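Local atomic coordinates of serine protease inhibitor 4, isoform B (Drosophila melanogaster, PDB entry 4P0F), a protein that probably inhibits serine-type and cysteine-type endopeptidases as a member of the serpin family, here in its cleaved form. Residues Phe10-Val21 and Val35-Thr43; Ile169-His177 and Leu223-Met232. All coordinates share one frame; numbering follows the deposited sequence.

Contact 1. Residues Phe10-Val21 and Val35-Thr43; sequences FARRLALFSINV and VFSPFSIQT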
loop_
_atom_site.group_PDB
_atom_site.type_symbol
_atom_site.label_atom_id
_atom_site.label_comp_id
_atom_site.label_asym_id
_atom_site.label_seq_id
_atom_site.Cartn_x
_atom_site.Cartn_y
_atom_site.Cartn_z
ATOM N N PHE A 10 -14.681 -4.191 5.984
ATOM C CA PHE A 10 -13.746 -3.318 5.293
ATOM C C PHE A 10 -12.370 -3.973 5.276
ATOM O O PHE A 10 -11.702 -4.007 4.251
ATOM C CB PHE A 10 -13.679 -1.940 5.959
ATOM C CG PHE A 10 -12.774 -0.971 5.242
ATOM C CD1 PHE A 10 -11.406 -0.981 5.469
ATOM C CD2 PHE A 10 -13.283 -0.055 4.342
ATOM C CE1 PHE A 10 -10.565 -0.114 4.803
ATOM C CE2 PHE A 10 -12.438 0.820 3.683
ATOM C CZ PHE A 10 -11.086 0.794 3.909
ATOM N N ALA A 11 -11.954 -4.500 6.421
ATOM C CA ALA A 11 -10.649 -5.133 6.521
ATOM C C ALA A 11 -10.567 -6.369 5.632
ATOM O O ALA A 11 -9.580 -6.558 4.920
ATOM C CB ALA A 11 -10.353 -5.494 7.960
ATOM N N ARG A 12 -11.611 -7.198 5.664
ATOM C CA ARG A 12 -11.662 -8.401 4.842
ATOM C C ARG A 12 -11.544 -8.079 3.363
ATOM O O ARG A 12 -10.794 -8.720 2.635
ATOM C CB ARG A 12 -12.967 -9.173 5.071
ATOM C CG ARG A 12 -13.025 -9.955 6.336
ATOM C CD ARG A 12 -14.109 -11.030 6.208
ATOM N NE ARG A 12 -15.418 -10.424 5.987
ATOM C CZ ARG A 12 -16.206 -9.989 6.967
ATOM N NH1 ARG A 12 -15.819 -10.091 8.228
ATOM N NH2 ARG A 12 -17.384 -9.453 6.687
ATOM N N ARG A 13 -12.289 -7.076 2.906
ATOM C CA ARG A 13 -12.288 -6.749 1.491
ATOM C C ARG A 13 -10.953 -6.147 1.062
ATOM O O ARG A 13 -10.460 -6.451 -0.023
ATOM C CB ARG A 13 -13.458 -5.817 1.180
ATOM C CG ARG A 13 -14.757 -6.546 1.442
ATOM C CD ARG A 13 -15.952 -5.904 0.850
ATOM N NE ARG A 13 -17.129 -6.753 1.015
ATOM C CZ ARG A 13 -18.310 -6.471 0.488
ATOM N NH1 ARG A 13 -18.455 -5.372 -0.239
ATOM N NH2 ARG A 13 -19.340 -7.283 0.670
ATOM N N LEU A 14 -10.349 -5.336 1.925
ATOM C CA LEU A 14 -9.030 -4.779 1.644
ATOM C C LEU A 14 -7.967 -5.876 1.608
ATOM O O LEU A 14 -7.072 -5.846 0.765
ATOM C CB LEU A 14 -8.666 -3.721 2.681
ATOM C CG LEU A 14 -7.269 -3.119 2.506
ATOM C CD1 LEU A 14 -7.118 -2.539 1.104
ATOM C CD2 LEU A 14 -7.004 -2.059 3.557
ATOM N N ALA A 15 -8.076 -6.853 2.503
ATOM C CA ALA A 15 -7.135 -7.975 2.507
ATOM C C ALA A 15 -7.182 -8.763 1.198
ATOM O O ALA A 15 -6.146 -9.182 0.684
ATOM C CB ALA A 15 -7.396 -8.905 3.703
ATOM N N LEU A 16 -8.374 -8.963 0.649
ATOM C CA LEU A 16 -8.495 -9.682 -0.611
ATOM C C LEU A 16 -7.947 -8.831 -1.763
ATOM O O LEU A 16 -7.199 -9.325 -2.598
ATOM C CB LEU A 16 -9.949 -10.081 -0.867
ATOM C CG LEU A 16 -10.246 -10.806 -2.191
ATOM C CD1 LEU A 16 -9.339 -11.998 -2.418
ATOM C CD2 LEU A 16 -11.684 -11.254 -2.218
ATOM N N PHE A 17 -8.318 -7.554 -1.801
ATOM C CA PHE A 17 -7.727 -6.631 -2.768
ATOM C C PHE A 17 -6.200 -6.667 -2.696
ATOM O O PHE A 17 -5.526 -6.679 -3.730
ATOM C CB PHE A 17 -8.236 -5.207 -2.534
ATOM C CG PHE A 17 -7.708 -4.202 -3.527
ATOM C CD1 PHE A 17 -8.006 -4.318 -4.865
ATOM C CD2 PHE A 17 -6.908 -3.150 -3.115
ATOM C CE1 PHE A 17 -7.533 -3.397 -5.783
ATOM C CE2 PHE A 17 -6.428 -2.230 -4.031
ATOM C CZ PHE A 17 -6.743 -2.367 -5.369
ATOM N N SER A 18 -5.664 -6.730 -1.478
ATOM C CA SER A 18 -4.220 -6.751 -1.273
ATOM C C SER A 18 -3.558 -7.945 -1.950
ATOM O O SER A 18 -2.562 -7.790 -2.657
ATOM C CB SER A 18 -3.876 -6.782 0.219
ATOM O OG SER A 18 -4.381 -5.652 0.907
ATOM N N ILE A 19 -4.077 -9.149 -1.716
ATOM C CA ILE A 19 -3.455 -10.316 -2.308
ATOM C C ILE A 19 -3.685 -10.321 -3.816
ATOM O O ILE A 19 -2.847 -10.818 -4.563
ATOM C CB ILE A 19 -3.949 -11.636 -1.648
ATOM C CG1 ILE A 19 -5.450 -11.836 -1.815
ATOM C CG2 ILE A 19 -3.601 -11.617 -0.174
ATOM C CD1 ILE A 19 -5.927 -13.217 -1.401
ATOM N N ASN A 20 -4.801 -9.746 -4.277
ATOM C CA ASN A 20 -5.026 -9.623 -5.714
ATOM C C ASN A 20 -3.935 -8.768 -6.365
ATOM O O ASN A 20 -3.351 -9.155 -7.382
ATOM C CB ASN A 20 -6.402 -9.017 -6.004
ATOM C CG ASN A 20 -7.551 -9.949 -5.650
ATOM O OD1 ASN A 20 -7.362 -11.130 -5.354
ATOM N ND2 ASN A 20 -8.765 -9.422 -5.735
ATOM N N VAL A 21 -3.663 -7.610 -5.771
ATOM C CA VAL A 21 -2.649 -6.689 -6.295
ATOM C C VAL A 21 -1.248 -7.310 -6.203
ATOM O O VAL A 21 -0.464 -7.256 -7.158
ATOM C CB VAL A 21 -2.692 -5.343 -5.543
ATOM C CG1 VAL A 21 -1.490 -4.478 -5.904
ATOM C CG2 VAL A 21 -3.995 -4.603 -5.865
ATOM N N VAL A 35 7.223 -3.730 -2.359
ATOM C CA VAL A 35 6.543 -3.197 -1.184
ATOM C C VAL A 35 5.499 -2.222 -1.678
ATOM O O VAL A 35 5.753 -1.476 -2.614
ATOM C CB VAL A 35 7.512 -2.517 -0.172
ATOM C CG1 VAL A 35 8.344 -1.417 -0.822
ATOM C CG2 VAL A 35 6.741 -1.975 1.029
ATOM N N PHE A 36 4.316 -2.265 -1.084
ATOM C CA PHE A 36 3.241 -1.367 -1.477
ATOM C C PHE A 36 2.247 -1.224 -0.340
ATOM O O PHE A 36 2.246 -2.019 0.602
ATOM C CB PHE A 36 2.546 -1.857 -2.767
ATOM C CG PHE A 36 1.690 -3.107 -2.601
ATOM C CD1 PHE A 36 2.262 -4.358 -2.530
ATOM C CD2 PHE A 36 0.306 -3.010 -2.578
ATOM C CE1 PHE A 36 1.468 -5.499 -2.405
ATOM C CE2 PHE A 36 -0.489 -4.140 -2.447
ATOM C CZ PHE A 36 0.096 -5.384 -2.358
ATOM N N SER A 37 1.435 -0.168 -0.406
ATOM C CA SER A 37 0.350 0.025 0.541
ATOM C C SER A 37 -0.980 -0.231 -0.142
ATOM O O SER A 37 -1.452 0.614 -0.915
ATOM C CB SER A 37 0.359 1.429 1.124
ATOM O OG SER A 37 -0.786 1.632 1.934
ATOM N N PRO A 38 -1.590 -1.391 0.126
ATOM C CA PRO A 38 -2.899 -1.633 -0.497
ATOM C C PRO A 38 -3.948 -0.638 -0.015
ATOM O O PRO A 38 -4.836 -0.247 -0.793
ATOM C CB PRO A 38 -3.233 -3.069 -0.081
ATOM C CG PRO A 38 -2.377 -3.378 1.071
ATOM C CD PRO A 38 -1.140 -2.540 0.936
ATOM N N PHE A 39 -3.832 -0.203 1.235
ATOM C CA PHE A 39 -4.772 0.761 1.791
ATOM C C PHE A 39 -4.730 2.069 1.006
ATOM O O PHE A 39 -5.774 2.678 0.728
ATOM C CB PHE A 39 -4.483 1.042 3.261
ATOM C CG PHE A 39 -5.437 2.027 3.871
ATOM C CD1 PHE A 39 -5.185 3.385 3.807
ATOM C CD2 PHE A 39 -6.612 1.601 4.464
ATOM C CE1 PHE A 39 -6.081 4.299 4.340
ATOM C CE2 PHE A 39 -7.506 2.513 5.001
ATOM C CZ PHE A 39 -7.233 3.867 4.936
ATOM N N SER A 40 -3.523 2.515 0.675
ATOM C CA SER A 40 -3.338 3.751 -0.077
ATOM C C SER A 40 -3.960 3.647 -1.468
ATOM O O SER A 40 -4.629 4.582 -1.951
ATOM C CB SER A 40 -1.844 4.080 -0.178
ATOM O OG SER A 40 -1.593 5.185 -1.015
ATOM N N ILE A 41 -3.728 2.514 -2.116
ATOM C CA ILE A 41 -4.246 2.287 -3.452
ATOM C C ILE A 41 -5.769 2.247 -3.436
ATOM O O ILE A 41 -6.416 2.909 -4.252
ATOM C CB ILE A 41 -3.673 0.979 -4.053
ATOM C CG1 ILE A 41 -2.154 1.113 -4.230
ATOM C CG2 ILE A 41 -4.327 0.656 -5.391
ATOM C CD1 ILE A 41 -1.447 -0.185 -4.461
ATOM N N GLN A 42 -6.352 1.470 -2.528
ATOM C CA GLN A 42 -7.812 1.349 -2.490
ATOM C C GLN A 42 -8.486 2.687 -2.159
ATOM O O GLN A 42 -9.520 3.036 -2.742
ATOM C CB GLN A 42 -8.247 0.300 -1.480
ATOM C CG GLN A 42 -9.658 -0.211 -1.697
ATOM C CD GLN A 42 -10.203 -0.977 -0.508
ATOM O OE1 GLN A 42 -10.103 -0.533 0.634
ATOM N NE2 GLN A 42 -10.794 -2.139 -0.775
ATOM N N THR A 43 -7.887 3.441 -1.238
ATOM C CA THR A 43 -8.421 4.730 -0.824
ATOM C C THR A 43 -8.396 5.711 -1.985
ATOM O O THR A 43 -9.396 6.381 -2.256
ATOM C CB THR A 43 -7.626 5.297 0.367
ATOM O OG1 THR A 43 -7.726 4.387 1.466
ATOM C CG2 THR A 43 -8.177 6.644 0.805
HETATM O O HOH W 1 -11.997 -2.338 2.043
#

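Contact 2. Residues Ile169-His177 and Leu223-Met232; sequences IHFKGTWQH and LPYKDSDLSM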
loop_
_atom_site.group_PDB
_atom_site.type_symbol
_atom_site.label_atom_id
_atom_site.label_comp_id
_atom_site.label_asym_id
_atom_site.label_seq_id
_atom_site.Cartn_x
_atom_site.Cartn_y
_atom_site.Cartn_z
ATOM N N ILE A 169 0.560 7.853 3.014
ATOM C CA ILE A 169 0.529 7.167 4.300
ATOM C C ILE A 169 1.945 7.068 4.859
ATOM O O ILE A 169 2.904 6.834 4.125
ATOM C CB ILE A 169 -0.127 5.761 4.160
ATOM C CG1 ILE A 169 -0.114 4.998 5.489
ATOM C CG2 ILE A 169 0.548 4.952 3.059
ATOM C CD1 ILE A 169 -1.066 3.792 5.496
ATOM N N HIS A 170 2.066 7.305 6.161
ATOM C CA HIS A 170 3.355 7.224 6.840
ATOM C C HIS A 170 3.215 6.478 8.143
ATOM O O HIS A 170 2.312 6.746 8.930
ATOM C CB HIS A 170 3.924 8.610 7.104
ATOM C CG HIS A 170 5.242 8.585 7.817
ATOM N ND1 HIS A 170 5.359 8.822 9.168
ATOM C CD2 HIS A 170 6.491 8.317 7.367
ATOM C CE1 HIS A 170 6.631 8.713 9.523
ATOM N NE2 HIS A 170 7.337 8.411 8.450
ATOM N N PHE A 171 4.140 5.551 8.361
ATOM C CA PHE A 171 4.184 4.740 9.569
ATOM C C PHE A 171 5.571 4.788 10.177
ATOM O O PHE A 171 6.567 4.615 9.478
ATOM C CB PHE A 171 3.799 3.305 9.254
ATOM C CG PHE A 171 4.055 2.348 10.379
ATOM C CD1 PHE A 171 3.252 2.343 11.501
ATOM C CD2 PHE A 171 5.107 1.455 10.307
ATOM C CE1 PHE A 171 3.494 1.455 12.542
ATOM C CE2 PHE A 171 5.352 0.560 11.343
ATOM C CZ PHE A 171 4.543 0.564 12.457
ATOM N N LYS A 172 5.624 5.023 11.480
ATOM C CA LYS A 172 6.863 4.868 12.231
ATOM C C LYS A 172 6.528 4.261 13.580
ATOM O O LYS A 172 5.851 4.880 14.399
ATOM C CB LYS A 172 7.592 6.197 12.399
ATOM C CG LYS A 172 8.837 6.089 13.289
ATOM C CD LYS A 172 10.105 6.438 12.539
ATOM C CE LYS A 172 11.296 6.529 13.480
ATOM N NZ LYS A 172 12.524 6.988 12.777
ATOM N N GLY A 173 6.995 3.040 13.801
ATOM C CA GLY A 173 6.689 2.321 15.016
ATOM C C GLY A 173 7.954 1.813 15.674
ATOM O O GLY A 173 8.946 1.554 14.997
ATOM N N THR A 174 7.907 1.700 16.993
ATOM C CA THR A 174 8.975 1.095 17.771
ATOM C C THR A 174 8.549 -0.306 18.187
ATOM O O THR A 174 7.409 -0.500 18.590
ATOM C CB THR A 174 9.295 1.952 19.015
ATOM O OG1 THR A 174 9.630 3.279 18.585
ATOM C CG2 THR A 174 10.441 1.355 19.814
ATOM N N TRP A 175 9.445 -1.286 18.095
ATOM C CA TRP A 175 9.071 -2.636 18.506
ATOM C C TRP A 175 8.683 -2.649 19.980
ATOM O O TRP A 175 9.289 -1.954 20.805
ATOM C CB TRP A 175 10.199 -3.642 18.308
ATOM C CG TRP A 175 10.712 -3.840 16.926
ATOM C CD1 TRP A 175 11.988 -3.650 16.511
ATOM C CD2 TRP A 175 9.982 -4.297 15.785
ATOM N NE1 TRP A 175 12.107 -3.961 15.183
ATOM C CE2 TRP A 175 10.887 -4.356 14.711
ATOM C CE3 TRP A 175 8.650 -4.663 15.564
ATOM C CZ2 TRP A 175 10.512 -4.755 13.442
ATOM C CZ3 TRP A 175 8.281 -5.057 14.302
ATOM C CH2 TRP A 175 9.205 -5.107 13.258
ATOM N N GLN A 176 7.691 -3.466 20.316
ATOM C CA GLN A 176 7.383 -3.732 21.711
ATOM C C GLN A 176 8.620 -4.362 22.336
ATOM O O GLN A 176 9.008 -4.024 23.452
ATOM C CB GLN A 176 6.166 -4.656 21.840
ATOM C CG GLN A 176 5.778 -4.965 23.283
ATOM C CD GLN A 176 5.191 -3.765 24.008
ATOM O OE1 GLN A 176 4.382 -3.023 23.452
ATOM N NE2 GLN A 176 5.596 -3.570 25.261
ATOM N N HIS A 177 9.235 -5.271 21.584
ATOM C CA HIS A 177 10.501 -5.891 21.979
ATOM C C HIS A 177 11.576 -5.590 20.948
ATOM O O HIS A 177 11.641 -6.231 19.903
ATOM C CB HIS A 177 10.336 -7.401 22.135
ATOM C CG HIS A 177 9.209 -7.790 23.035
ATOM N ND1 HIS A 177 9.166 -7.435 24.367
ATOM C CD2 HIS A 177 8.080 -8.497 22.798
ATOM C CE1 HIS A 177 8.060 -7.909 24.909
ATOM N NE2 HIS A 177 7.384 -8.558 23.980
ATOM N N LEU A 223 5.279 -9.513 14.976
ATOM C CA LEU A 223 6.102 -8.659 15.814
ATOM C C LEU A 223 5.324 -7.379 16.116
ATOM O O LEU A 223 5.096 -6.571 15.211
ATOM C CB LEU A 223 7.423 -8.340 15.116
ATOM C CG LEU A 223 8.252 -9.536 14.640
ATOM C CD1 LEU A 223 9.540 -9.077 13.979
ATOM C CD2 LEU A 223 8.558 -10.478 15.796
ATOM N N PRO A 224 4.900 -7.193 17.375
ATOM C CA PRO A 224 4.071 -6.027 17.692
ATOM C C PRO A 224 4.864 -4.736 17.871
ATOM O O PRO A 224 6.020 -4.765 18.267
ATOM C CB PRO A 224 3.391 -6.435 19.003
ATOM C CG PRO A 224 4.354 -7.363 19.640
ATOM C CD PRO A 224 4.992 -8.124 18.511
ATOM N N TYR A 225 4.221 -3.610 17.568
ATOM C CA TYR A 225 4.770 -2.283 17.846
ATOM C C TYR A 225 4.180 -1.746 19.146
ATOM O O TYR A 225 3.004 -1.963 19.426
ATOM C CB TYR A 225 4.461 -1.326 16.680
ATOM C CG TYR A 225 5.091 -1.788 15.396
ATOM C CD1 TYR A 225 6.430 -1.544 15.143
ATOM C CD2 TYR A 225 4.359 -2.485 14.451
ATOM C CE1 TYR A 225 7.028 -1.987 13.986
ATOM C CE2 TYR A 225 4.947 -2.931 13.277
ATOM C CZ TYR A 225 6.283 -2.666 13.054
ATOM O OH TYR A 225 6.885 -3.106 11.909
ATOM N N LYS A 226 4.976 -1.043 19.941
ATOM C CA LYS A 226 4.483 -0.557 21.225
ATOM C C LYS A 226 3.455 0.552 21.009
ATOM O O LYS A 226 3.452 1.215 19.969
ATOM C CB LYS A 226 5.631 -0.070 22.117
ATOM C CG LYS A 226 6.565 0.928 21.476
ATOM C CD LYS A 226 7.714 1.300 22.412
ATOM C CE LYS A 226 7.258 2.198 23.545
ATOM N NZ LYS A 226 8.303 3.194 23.917
ATOM N N ASP A 227 2.569 0.718 21.986
ATOM C CA ASP A 227 1.576 1.790 21.973
ATOM C C ASP A 227 0.728 1.776 20.707
ATOM O O ASP A 227 0.415 2.829 20.150
ATOM C CB ASP A 227 2.263 3.148 22.111
ATOM C CG ASP A 227 3.133 3.236 23.345
ATOM O OD1 ASP A 227 2.819 2.552 24.345
ATOM O OD2 ASP A 227 4.131 3.988 23.313
ATOM N N SER A 228 0.360 0.583 20.252
ATOM C CA SER A 228 -0.442 0.454 19.044
ATOM C C SER A 228 -1.051 -0.930 18.935
ATOM O O SER A 228 -0.651 -1.843 19.654
ATOM C CB SER A 228 0.410 0.729 17.808
ATOM O OG SER A 228 1.125 -0.433 17.432
ATOM N N ASP A 229 -2.022 -1.080 18.037
ATOM C CA ASP A 229 -2.554 -2.394 17.689
ATOM C C ASP A 229 -2.006 -2.831 16.330
ATOM O O ASP A 229 -2.614 -3.639 15.625
ATOM C CB ASP A 229 -4.084 -2.375 17.677
ATOM C CG ASP A 229 -4.675 -2.208 19.064
ATOM O OD1 ASP A 229 -4.086 -2.744 20.029
ATOM O OD2 ASP A 229 -5.725 -1.545 19.194
ATOM N N LEU A 230 -0.845 -2.287 15.978
ATOM C CA LEU A 230 -0.161 -2.631 14.737
ATOM C C LEU A 230 0.914 -3.679 14.982
ATOM O O LEU A 230 1.526 -3.698 16.043
ATOM C CB LEU A 230 0.469 -1.385 14.123
ATOM C CG LEU A 230 -0.539 -0.318 13.710
ATOM C CD1 LEU A 230 0.114 1.044 13.616
ATOM C CD2 LEU A 230 -1.154 -0.716 12.383
ATOM N N SER A 231 1.139 -4.534 13.994
ATOM C CA SER A 231 2.205 -5.526 14.050
ATOM C C SER A 231 2.714 -5.847 12.646
ATOM O O SER A 231 2.037 -5.579 11.645
ATOM C CB SER A 231 1.740 -6.810 14.752
ATOM O OG SER A 231 0.816 -7.545 13.965
ATOM N N MET A 232 3.919 -6.414 12.596
ATOM C CA MET A 232 4.497 -6.920 11.360
ATOM C C MET A 232 4.365 -8.425 11.344
ATOM O O MET A 232 4.965 -9.126 12.154
ATOM C CB MET A 232 5.974 -6.531 11.213
ATOM C CG MET A 232 6.598 -7.045 9.911
ATOM S SD MET A 232 8.312 -6.533 9.630
ATOM C CE MET A 232 8.126 -4.793 9.412
HETATM O O HOH W 2 5.475 2.408 18.294
HETATM O O HOH W 3 2.166 -3.760 21.682
HETATM O O HOH W 4 2.995 -1.098 24.156
HETATM O O HOH W 5 8.066 -6.510 19.150
#

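Contact 1. Residues Phe10-Val21 and Val35-Thr43
Phe10 opens the contact between the steeply crossed serpin helices A (segment 10-21) and B (segment 38-43), whose segment axes pass 9.8 Å apart at 102°. Its CE1 lies 4.0 Å from CE2 of Phe39, the two side chains crossing at about a right angle. Water 1 sits over the centre of the Phe10 ring and donates both to Phe10 O and to Gln42 OE1. One turn on, Leu14 splits its branches: CD2 meets the Phe39 ring at its edge, while CD1 packs against the Gln42 amide, 3.6 Å from OE1. That amide is fixed from its other end too, since NE2 donates to Leu64 O. The Phe17 side chain runs antiparallel to that of Gln42, its ring nearly parallel to the amide, and meets Ile41 CG2 at its edge, 3.8 Å from Phe17 CE2. The helices come closest at Ser18, which lies against the Pro38 ring; its OG turns back beside its own backbone N (chi1 -60°) and donates to Leu14 O, while Ser18 O lies at the edge of the Phe36 ring, 3.6 Å from Phe36 CZ. At the far end Val21 CG1 packs 3.6 Å from Phe36 CE2.

Contact 2. Residues Ile169-His177 and Leu223-Met232
Trp175 and Tyr225 form a single beta bridge, where strand 161-174 of serpin sheet A meets hairpin 218-224/230-237 of sheet B; strand 328-341 runs next to it, consistent with the inserted reactive-centre loop of a cleaved serpin. Two backbone bonds hold the bridge: Lys226 N donates to Thr174 O (2.8 Å), almost in line with the carbonyl bond, and Gln176 N donates almost straight to Pro224 O. Beside this bridge, Phe171, Trp175 and Tyr225 build an aromatic cluster. The CB of Trp175 leads away from the hairpin, but with CG anti to the carbonyl carbon (chi1 -60°) the indole comes back between Tyr225 and Leu223. Tyr225 lies alongside it, pointing the same way; their planes are 13° apart but slid so far that the rings barely overlap, and Tyr225 CE1 comes 3.3 Å from Trp175 CZ3. Phe171 meets Tyr225 in a T-shaped stack, planes at 76°, its CZ standing over the centre of the tyrosine ring. The phenol OH is hydrogen-bonded to Thr329 OG1. With an alanine in place of Tyr225, the loss of this ring is likely to open a gap between Phe171 and Trp175 and cost Thr329 OG1 a partner. Over the opposite face of the Trp175 indole lies Leu223 CD1, and Leu223 CB is 3.5 Å from Trp175 CZ3, while Met232 SD makes a Met-aromatic contact at the indole edge. Trp175 NE1 donates to Asn325 O. Toward solvent, Lys226 runs beside Thr174. The Gln176 side chain bends at chi2 and crosses Lys226 at about a right angle, its OE1 3.3 Å from Lys226 CA; that oxygen accepts from water 3, which also donates to Tyr225 O.

In the fold
From the N terminus, contact 1 comes first: thirteen residues separate its segments, seven of them the end of helix 6-28 (helix A), before the chain closes back with strand 35-36 and the start of helix 38-49 (helix B). Contact 2 opens later and spans 45 residues, rich in strand, before the sheet B hairpin 223-232 returns to the end of strand 161-174 in sheet A. The two loops lie in series, neither nested nor crossed. Their centres are about 19 Å apart, yet Ile169 packs on Ser37 and Ser40, joining strand 161-174 to the start of helix 38-49. Strand 370-377 also links them, touching Leu14 and Ser18 of contact 1 and Phe171 and Leu230 of contact 2.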